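Local coordinates for extracellular solute-binding protein (Bordetella parapertussis, PDB 3PU5), which probably binds a small solute, perhaps a polyamine, outside the cytoplasm and delivers it to an ABC transporter, as related solute-binding proteins do, at residues A116-I122 / L202-A208; F218-D222 / K289-L294. All coordinates share one frame; numbering follows the deposited sequence.

Interaction 1 of 2, residues A116-I122 / L202-A208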
ATOM      1  N   ALA A 116      -3.134  12.283   9.394  1.00  8.82           N
ATOM      2  CA  ALA A 116      -3.696  11.923  10.691  1.00  9.20           C
ATOM      3  C   ALA A 116      -3.466  13.037  11.708  1.00  9.25           C
ATOM      4  O   ALA A 116      -2.411  13.671  11.710  1.00  8.64           O
ATOM      5  CB  ALA A 116      -3.098  10.601  11.181  1.00  7.38           C
ATOM      6  N   TYR A 117      -4.442  13.276  12.578  1.00  9.65           N
ATOM      7  CA  TYR A 117      -4.345  14.402  13.504  1.00 10.64           C
ATOM      8  C   TYR A 117      -5.171  14.212  14.790  1.00 11.73           C
ATOM      9  O   TYR A 117      -6.000  13.308  14.890  1.00 11.69           O
ATOM     10  CB  TYR A 117      -4.756  15.705  12.799  1.00 10.06           C
ATOM     11  CG  TYR A 117      -6.258  15.830  12.587  1.00 12.63           C
ATOM     12  CD1 TYR A 117      -6.885  15.232  11.496  1.00 12.89           C
ATOM     13  CD2 TYR A 117      -7.046  16.538  13.487  1.00 13.89           C
ATOM     14  CE1 TYR A 117      -8.269  15.333  11.312  1.00 12.07           C
ATOM     15  CE2 TYR A 117      -8.420  16.642  13.318  1.00 13.93           C
ATOM     16  CZ  TYR A 117      -9.022  16.045  12.234  1.00 14.96           C
ATOM     17  OH  TYR A 117     -10.382  16.172  12.081  1.00 14.51           O
ATOM     18  N   ARG A 118      -4.922  15.080  15.769  1.00 12.61           N
ATOM     19  CA  ARG A 118      -5.692  15.126  17.008  1.00 13.24           C
ATOM     20  C   ARG A 118      -6.689  16.275  16.944  1.00 13.43           C
ATOM     21  O   ARG A 118      -6.290  17.440  16.912  1.00 14.29           O
ATOM     22  CB  ARG A 118      -4.760  15.355  18.196  1.00 14.85           C
ATOM     23  CG  ARG A 118      -4.007  14.129  18.667  1.00 14.22           C
ATOM     24  CD  ARG A 118      -3.235  14.446  19.937  1.00 20.61           C
ATOM     25  NE  ARG A 118      -4.119  14.682  21.078  1.00 22.72           N
ATOM     26  CZ  ARG A 118      -4.205  13.879  22.135  1.00 23.31           C
ATOM     27  NH1 ARG A 118      -5.038  14.170  23.129  1.00 19.04           N
ATOM     28  NH2 ARG A 118      -3.446  12.791  22.201  1.00 17.58           N
ATOM     29  N   PRO A 119      -7.992  15.962  16.914  1.00 13.77           N
ATOM     30  CA  PRO A 119      -8.981  17.047  16.846  1.00 13.22           C
ATOM     31  C   PRO A 119      -8.848  18.039  18.004  1.00 16.69           C
ATOM     32  O   PRO A 119      -9.202  19.205  17.847  1.00 17.33           O
ATOM     33  CB  PRO A 119     -10.321  16.309  16.932  1.00 14.61           C
ATOM     34  CG  PRO A 119     -10.022  14.921  16.376  1.00 16.13           C
ATOM     35  CD  PRO A 119      -8.608  14.624  16.812  1.00 13.32           C
ATOM     36  N   ASP A 120      -8.336  17.595  19.149  1.00 17.18           N
ATOM     37  CA  ASP A 120      -8.234  18.490  20.301  1.00 17.08           C
ATOM     38  C   ASP A 120      -7.069  19.469  20.173  1.00 20.51           C
ATOM     39  O   ASP A 120      -6.925  20.391  20.976  1.00 22.33           O
ATOM     40  CB  ASP A 120      -8.193  17.714  21.629  1.00 17.34           C
ATOM     41  CG  ASP A 120      -6.859  17.039  21.892  1.00 19.93           C
ATOM     42  OD1 ASP A 120      -6.710  16.466  22.995  1.00 23.30           O
ATOM     43  OD2 ASP A 120      -5.964  17.072  21.019  1.00 18.37           O
ATOM     44  N   LYS A 121      -6.256  19.281  19.142  1.00 17.17           N
ATOM     45  CA  LYS A 121      -5.164  20.201  18.875  1.00 17.36           C
ATOM     46  C   LYS A 121      -5.459  21.014  17.626  1.00 20.21           C
ATOM     47  O   LYS A 121      -5.010  22.152  17.485  1.00 20.19           O
ATOM     48  CB  LYS A 121      -3.857  19.425  18.726  1.00 18.68           C
ATOM     49  CG  LYS A 121      -3.136  19.208  20.057  1.00 19.69           C
ATOM     50  CD  LYS A 121      -1.993  20.210  20.205  1.00 29.05           C
ATOM     51  CE  LYS A 121      -1.868  20.763  21.621  1.00 36.45           C
ATOM     52  NZ  LYS A 121      -2.738  21.974  21.826  1.00 36.92           N
ATOM     53  N   ILE A 122      -6.238  20.417  16.729  1.00 18.43           N
ATOM     54  CA  ILE A 122      -6.552  21.014  15.443  1.00 18.75           C
ATOM     55  C   ILE A 122      -8.021  20.765  15.124  1.00 20.83           C
ATOM     56  O   ILE A 122      -8.385  19.754  14.520  1.00 19.59           O
ATOM     57  CB  ILE A 122      -5.665  20.407  14.349  1.00 18.62           C
ATOM     58  CG1 ILE A 122      -4.207  20.384  14.822  1.00 17.16           C
ATOM     59  CG2 ILE A 122      -5.814  21.178  13.053  1.00 20.14           C
ATOM     60  CD1 ILE A 122      -3.255  19.795  13.821  1.00 16.73           C
ATOM     61  N   LEU A 202       0.546  10.496  17.905  1.00  9.46           N
ATOM     62  CA  LEU A 202      -0.720  11.204  18.100  1.00 12.73           C
ATOM     63  C   LEU A 202      -1.357  10.888  19.452  1.00 11.80           C
ATOM     64  O   LEU A 202      -1.758  11.802  20.168  1.00 12.42           O
ATOM     65  CB  LEU A 202      -1.716  10.896  16.970  1.00 10.54           C
ATOM     66  CG  LEU A 202      -1.327  11.491  15.611  1.00 11.12           C
ATOM     67  CD1 LEU A 202      -2.242  10.974  14.514  1.00  9.90           C
ATOM     68  CD2 LEU A 202      -1.310  13.022  15.647  1.00 10.05           C
ATOM     69  N   THR A 203      -1.448   9.601  19.788  1.00 12.63           N
ATOM     70  CA  THR A 203      -2.135   9.175  21.018  1.00 15.40           C
ATOM     71  C   THR A 203      -1.358   9.476  22.302  1.00 15.65           C
ATOM     72  O   THR A 203      -1.949   9.599  23.374  1.00 16.53           O
ATOM     73  CB  THR A 203      -2.512   7.679  20.998  1.00 13.21           C
ATOM     74  OG1 THR A 203      -1.330   6.884  20.890  1.00 13.72           O
ATOM     75  CG2 THR A 203      -3.438   7.372  19.838  1.00 12.79           C
ATOM     76  N   SER A 204      -0.040   9.605  22.185  1.00 13.71           N
ATOM     77  CA  SER A 204       0.799   9.948  23.322  1.00 12.41           C
ATOM     78  C   SER A 204       0.672  11.425  23.636  1.00 16.78           C
ATOM     79  O   SER A 204       1.020  11.869  24.731  1.00 16.68           O
ATOM     80  CB  SER A 204       2.264   9.618  23.030  1.00 14.86           C
ATOM     81  OG  SER A 204       2.820  10.501  22.067  1.00 14.50           O
ATOM     82  N   GLY A 205       0.178  12.178  22.657  1.00 16.94           N
ATOM     83  CA  GLY A 205       0.091  13.620  22.762  1.00 16.32           C
ATOM     84  C   GLY A 205       1.330  14.337  22.258  1.00 16.60           C
ATOM     85  O   GLY A 205       1.348  15.564  22.196  1.00 19.42           O
ATOM     86  N   GLU A 206       2.378  13.591  21.907  1.00 16.41           N
ATOM     87  CA  GLU A 206       3.615  14.233  21.459  1.00 19.43           C
ATOM     88  C   GLU A 206       3.427  14.945  20.115  1.00 20.31           C
ATOM     89  O   GLU A 206       3.927  16.055  19.907  1.00 18.68           O
ATOM     90  CB  GLU A 206       4.805  13.256  21.404  1.00 22.30           C
ATOM     91  CG  GLU A 206       6.145  13.992  21.230  1.00 24.62           C
ATOM     92  CD  GLU A 206       7.386  13.094  21.266  1.00 30.37           C
ATOM     93  OE1 GLU A 206       7.286  11.874  21.003  1.00 30.85           O
ATOM     94  OE2 GLU A 206       8.484  13.631  21.541  1.00 35.37           O
ATOM     95  N   GLY A 207       2.688  14.316  19.210  1.00 15.47           N
ATOM     96  CA  GLY A 207       2.471  14.886  17.896  1.00 12.88           C
ATOM     97  C   GLY A 207       1.041  15.364  17.723  1.00 15.80           C
ATOM     98  O   GLY A 207       0.129  14.856  18.381  1.00 15.35           O
ATOM     99  N   ALA A 208       0.843  16.349  16.848  1.00 12.00           N
ATOM    100  CA  ALA A 208      -0.492  16.892  16.612  1.00 12.00           C
ATOM    101  C   ALA A 208      -1.032  16.475  15.249  1.00 10.44           C
ATOM    102  O   ALA A 208      -2.235  16.306  15.083  1.00  8.82           O
ATOM    103  CB  ALA A 208      -0.481  18.418  16.738  1.00 11.50           C
TER
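R118 reaches across to the C-terminal end of helix 197-204 and pairs with A208 beyond the ends of two antiparallel strands in one lobe of this periplasmic-binding-protein fold. Its backbone N donates to A208 O at 3.0 Å, just past the paired ends of strands 111-117 and 209-213, where A116 bonds to G210. The same carbonyl lies 3.3 Å from Y117 CA, a CA-H...O contact. Next to this backbone pairing, the two methyls of L202 lie against the strand: CD1 presses on A116 CB at 3.5 Å, tighter than usual for two carbons, while CD2 faces the backbone of Y117. K121 CB and I122 CD1 both approach the methyl of A208, loosely.

The long side chain of R118 and that of L202 lie alongside each other, pointing opposite ways; the arginine then bends at chi3 (69°), which brings the guanidinium edge-on to the helix end. D120 fixes the rotation of that group: NE and NH1 grip OD2 and OD1 side-on in a salt bridge, both bonds almost straight, from within the same turn, whose K121 and I122 amides both bond to R118 O. G205, with positive phi, is the first residue to leave helical angles, and its N also bonds to L202 O. That carbonyl therefore holds two donors, the second being R118 NH2, 2.8 Å from L202 O and in the carbonyl plane.

Interaction 2 of 2, residues F218-D222 / K289-L294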
ATOM      1  N   PHE A 218      -7.915   4.431  11.638  1.00 10.42           N
ATOM      2  CA  PHE A 218      -9.315   4.082  11.918  1.00 12.03           C
ATOM      3  C   PHE A 218      -9.395   3.216  13.171  1.00 13.04           C
ATOM      4  O   PHE A 218     -10.239   3.433  14.035  1.00 14.04           O
ATOM      5  CB  PHE A 218      -9.987   3.340  10.746  1.00 11.57           C
ATOM      6  CG  PHE A 218     -10.075   4.134   9.459  1.00 10.94           C
ATOM      7  CD1 PHE A 218     -10.061   5.512   9.463  1.00  9.06           C
ATOM      8  CD2 PHE A 218     -10.215   3.477   8.241  1.00 10.93           C
ATOM      9  CE1 PHE A 218     -10.158   6.226   8.280  1.00  9.87           C
ATOM     10  CE2 PHE A 218     -10.308   4.174   7.052  1.00  9.99           C
ATOM     11  CZ  PHE A 218     -10.282   5.554   7.068  1.00 12.34           C
ATOM     12  N   ILE A 219      -8.506   2.232  13.258  1.00 13.41           N
ATOM     13  CA  ILE A 219      -8.443   1.351  14.420  1.00 13.90           C
ATOM     14  C   ILE A 219      -8.224   2.157  15.701  1.00 17.85           C
ATOM     15  O   ILE A 219      -8.926   1.959  16.696  1.00 17.85           O
ATOM     16  CB  ILE A 219      -7.351   0.283  14.241  1.00 15.15           C
ATOM     17  CG1 ILE A 219      -7.704  -0.614  13.046  1.00 15.40           C
ATOM     18  CG2 ILE A 219      -7.180  -0.544  15.525  1.00 14.12           C
ATOM     19  CD1 ILE A 219      -6.594  -1.560  12.620  1.00 16.20           C
ATOM     20  N   ALA A 220      -7.263   3.078  15.663  1.00 15.64           N
ATOM     21  CA  ALA A 220      -6.986   3.949  16.802  1.00 15.87           C
ATOM     22  C   ALA A 220      -8.173   4.861  17.107  1.00 16.70           C
ATOM     23  O   ALA A 220      -8.534   5.052  18.268  1.00 17.43           O
ATOM     24  CB  ALA A 220      -5.721   4.782  16.555  1.00 13.97           C
ATOM     25  N   GLU A 221      -8.782   5.414  16.064  1.00 15.31           N
ATOM     26  CA  GLU A 221      -9.958   6.254  16.231  1.00 15.91           C
ATOM     27  C   GLU A 221     -11.071   5.496  16.962  1.00 17.12           C
ATOM     28  O   GLU A 221     -11.758   6.058  17.814  1.00 18.62           O
ATOM     29  CB  GLU A 221     -10.471   6.731  14.869  1.00 15.91           C
ATOM     30  CG  GLU A 221     -11.786   7.500  14.926  1.00 17.32           C
ATOM     31  CD  GLU A 221     -12.354   7.809  13.540  1.00 19.46           C
ATOM     32  OE1 GLU A 221     -11.846   7.254  12.539  1.00 15.45           O
ATOM     33  OE2 GLU A 221     -13.312   8.608  13.454  1.00 20.20           O
ATOM     34  N   ASP A 222     -11.249   4.223  16.616  1.00 16.85           N
ATOM     35  CA  ASP A 222     -12.329   3.418  17.184  1.00 20.17           C
ATOM     36  C   ASP A 222     -12.061   3.061  18.649  1.00 20.37           C
ATOM     37  O   ASP A 222     -12.958   3.123  19.484  1.00 22.47           O
ATOM     38  CB  ASP A 222     -12.538   2.131  16.379  1.00 18.59           C
ATOM     39  CG  ASP A 222     -13.143   2.382  14.996  1.00 18.90           C
ATOM     40  OD1 ASP A 222     -13.548   3.527  14.700  1.00 18.38           O
ATOM     41  OD2 ASP A 222     -13.217   1.421  14.204  1.00 20.04           O
ATOM     42  N   LYS A 289     -18.632   0.070   9.121  1.00 19.53           N
ATOM     43  CA  LYS A 289     -17.355   0.339   9.770  1.00 18.58           C
ATOM     44  C   LYS A 289     -16.393   1.123   8.876  1.00 17.68           C
ATOM     45  O   LYS A 289     -15.548   1.869   9.374  1.00 16.75           O
ATOM     46  CB  LYS A 289     -16.705  -0.968  10.237  1.00 20.87           C
ATOM     47  CG  LYS A 289     -15.728  -0.785  11.369  1.00 26.88           C
ATOM     48  CD  LYS A 289     -15.557  -2.070  12.172  1.00 35.16           C
ATOM     49  CE  LYS A 289     -14.853  -3.148  11.353  1.00 36.31           C
ATOM     50  NZ  LYS A 289     -14.513  -4.358  12.170  1.00 45.53           N
ATOM     51  N   LEU A 290     -16.537   0.980   7.560  1.00 12.45           N
ATOM     52  CA  LEU A 290     -15.557   1.547   6.633  1.00 13.14           C
ATOM     53  C   LEU A 290     -16.157   2.418   5.533  1.00 14.01           C
ATOM     54  O   LEU A 290     -15.482   3.283   4.973  1.00 13.42           O
ATOM     55  CB  LEU A 290     -14.746   0.414   6.005  1.00 12.27           C
ATOM     56  CG  LEU A 290     -13.823  -0.275   7.005  1.00 15.66           C
ATOM     57  CD1 LEU A 290     -13.324  -1.624   6.481  1.00 15.01           C
ATOM     58  CD2 LEU A 290     -12.666   0.646   7.334  1.00 12.41           C
ATOM     59  N   LYS A 291     -17.422   2.153   5.222  1.00 12.88           N
ATOM     60  CA  LYS A 291     -18.150   2.793   4.130  1.00 16.57           C
ATOM     61  C   LYS A 291     -17.963   4.310   4.093  1.00 16.86           C
ATOM     62  O   LYS A 291     -17.823   4.909   3.020  1.00 14.38           O
ATOM     63  CB  LYS A 291     -19.634   2.456   4.295  1.00 17.68           C
ATOM     64  CG  LYS A 291     -20.576   3.016   3.271  1.00 23.70           C
ATOM     65  CD  LYS A 291     -22.008   2.689   3.711  1.00 26.96           C
ATOM     66  CE  LYS A 291     -22.984   2.793   2.550  1.00 34.57           C
ATOM     67  NZ  LYS A 291     -22.903   4.129   1.897  1.00 41.39           N
ATOM     68  N   HIS A 292     -17.957   4.927   5.267  1.00 13.05           N
ATOM     69  CA  HIS A 292     -17.951   6.380   5.347  1.00 16.70           C
ATOM     70  C   HIS A 292     -16.558   7.013   5.422  1.00 17.63           C
ATOM     71  O   HIS A 292     -16.427   8.235   5.307  1.00 19.78           O
ATOM     72  CB  HIS A 292     -18.822   6.846   6.525  1.00 19.29           C
ATOM     73  CG  HIS A 292     -20.210   6.277   6.505  1.00 21.26           C
ATOM     74  ND1 HIS A 292     -21.123   6.575   5.512  1.00 22.46           N
ATOM     75  CD2 HIS A 292     -20.834   5.415   7.342  1.00 23.75           C
ATOM     76  CE1 HIS A 292     -22.249   5.925   5.743  1.00 23.74           C
ATOM     77  NE2 HIS A 292     -22.103   5.214   6.846  1.00 25.19           N
ATOM     78  N   ARG A 293     -15.519   6.207   5.603  1.00 13.17           N
ATOM     79  CA  ARG A 293     -14.190   6.782   5.828  1.00 14.49           C
ATOM     80  C   ARG A 293     -13.064   6.264   4.926  1.00 12.24           C
ATOM     81  O   ARG A 293     -12.109   6.993   4.643  1.00 12.39           O
ATOM     82  CB  ARG A 293     -13.800   6.701   7.314  1.00 15.21           C
ATOM     83  CG  ARG A 293     -14.013   5.345   7.950  1.00 13.45           C
ATOM     84  CD  ARG A 293     -13.855   5.420   9.458  1.00 13.68           C
ATOM     85  NE  ARG A 293     -14.034   4.106  10.067  1.00 13.86           N
ATOM     86  CZ  ARG A 293     -13.650   3.779  11.298  1.00 16.16           C
ATOM     87  NH1 ARG A 293     -13.048   4.671  12.071  1.00 13.95           N
ATOM     88  NH2 ARG A 293     -13.864   2.550  11.751  1.00 14.40           N
ATOM     89  N   LEU A 294     -13.165   5.016   4.487  1.00 11.62           N
ATOM     90  CA  LEU A 294     -12.203   4.482   3.543  1.00 11.75           C
ATOM     91  C   LEU A 294     -12.175   5.359   2.300  1.00 13.09           C
ATOM     92  O   LEU A 294     -13.224   5.689   1.751  1.00 13.63           O
ATOM     93  CB  LEU A 294     -12.589   3.065   3.152  1.00 12.60           C
ATOM     94  CG  LEU A 294     -11.465   2.264   2.507  1.00 15.48           C
ATOM     95  CD1 LEU A 294     -10.492   1.849   3.586  1.00 15.68           C
ATOM     96  CD2 LEU A 294     -12.038   1.051   1.795  1.00 17.58           C
TER
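The aliphatic chain of R293 lies across one face of the F218 ring, and these two residues account for most of the surface buried where the loop 289-294 meets helix 214-223 of this solute-binding protein. CG of the arginine stands 3.9 Å from the F218 ring centroid and 12° off the ring normal, a CH-pi contact. From CG to NE the chain is extended, so it runs along the ring toward the helix and lays the guanidinium over F218 CB, its plane turned 23° from that of the ring. Further round the phenyl, L290 CD2 meets F218 CD2 at 3.9 Å and L294 adds a looser apolar touch.

D222, next in buried area, receives the guanidinium end-on. R293 NH2 donates to D222 OD2 at 2.8 Å, using the syn lone pair of that oxygen, and NH1 reaches D222 OD1 less directly. NH1 also bonds to E221 OE1 at 2.9 Å, but from above that carboxylate's plane, with the two flat groups 67° apart. At another edge of the guanidinium, K289 O accepts from both R293 NE, at 2.8 Å, and NH2, which holds the arginine to its own loop. With every guanidinium nitrogen engaged and two carboxylates sharing one cation, the network would be expected to keep R293 protonated and both acids ionised, pinning the loop to the helix by charge as well as by ring contact.

Overall arrangement
Interactions 1 and 2 follow one another along the chain and lie on the same side of its centre, their own centres 17 Å apart. Their nearest atoms are about 5 Å apart, so they do not touch. What joins them is the short run from helix 197-204 through strand 209-213 into helix 214-223: interaction 1 ends at A208, immediately before that strand, and interaction 2 opens on the helix that follows it. Each centres on an arginine held by acid and carbonyl groups, R118 within 116-122 and R293 within 289-294. Interaction 1 lies farther out, its centre 24 Å from the chain centre against 17 Å for interaction 2.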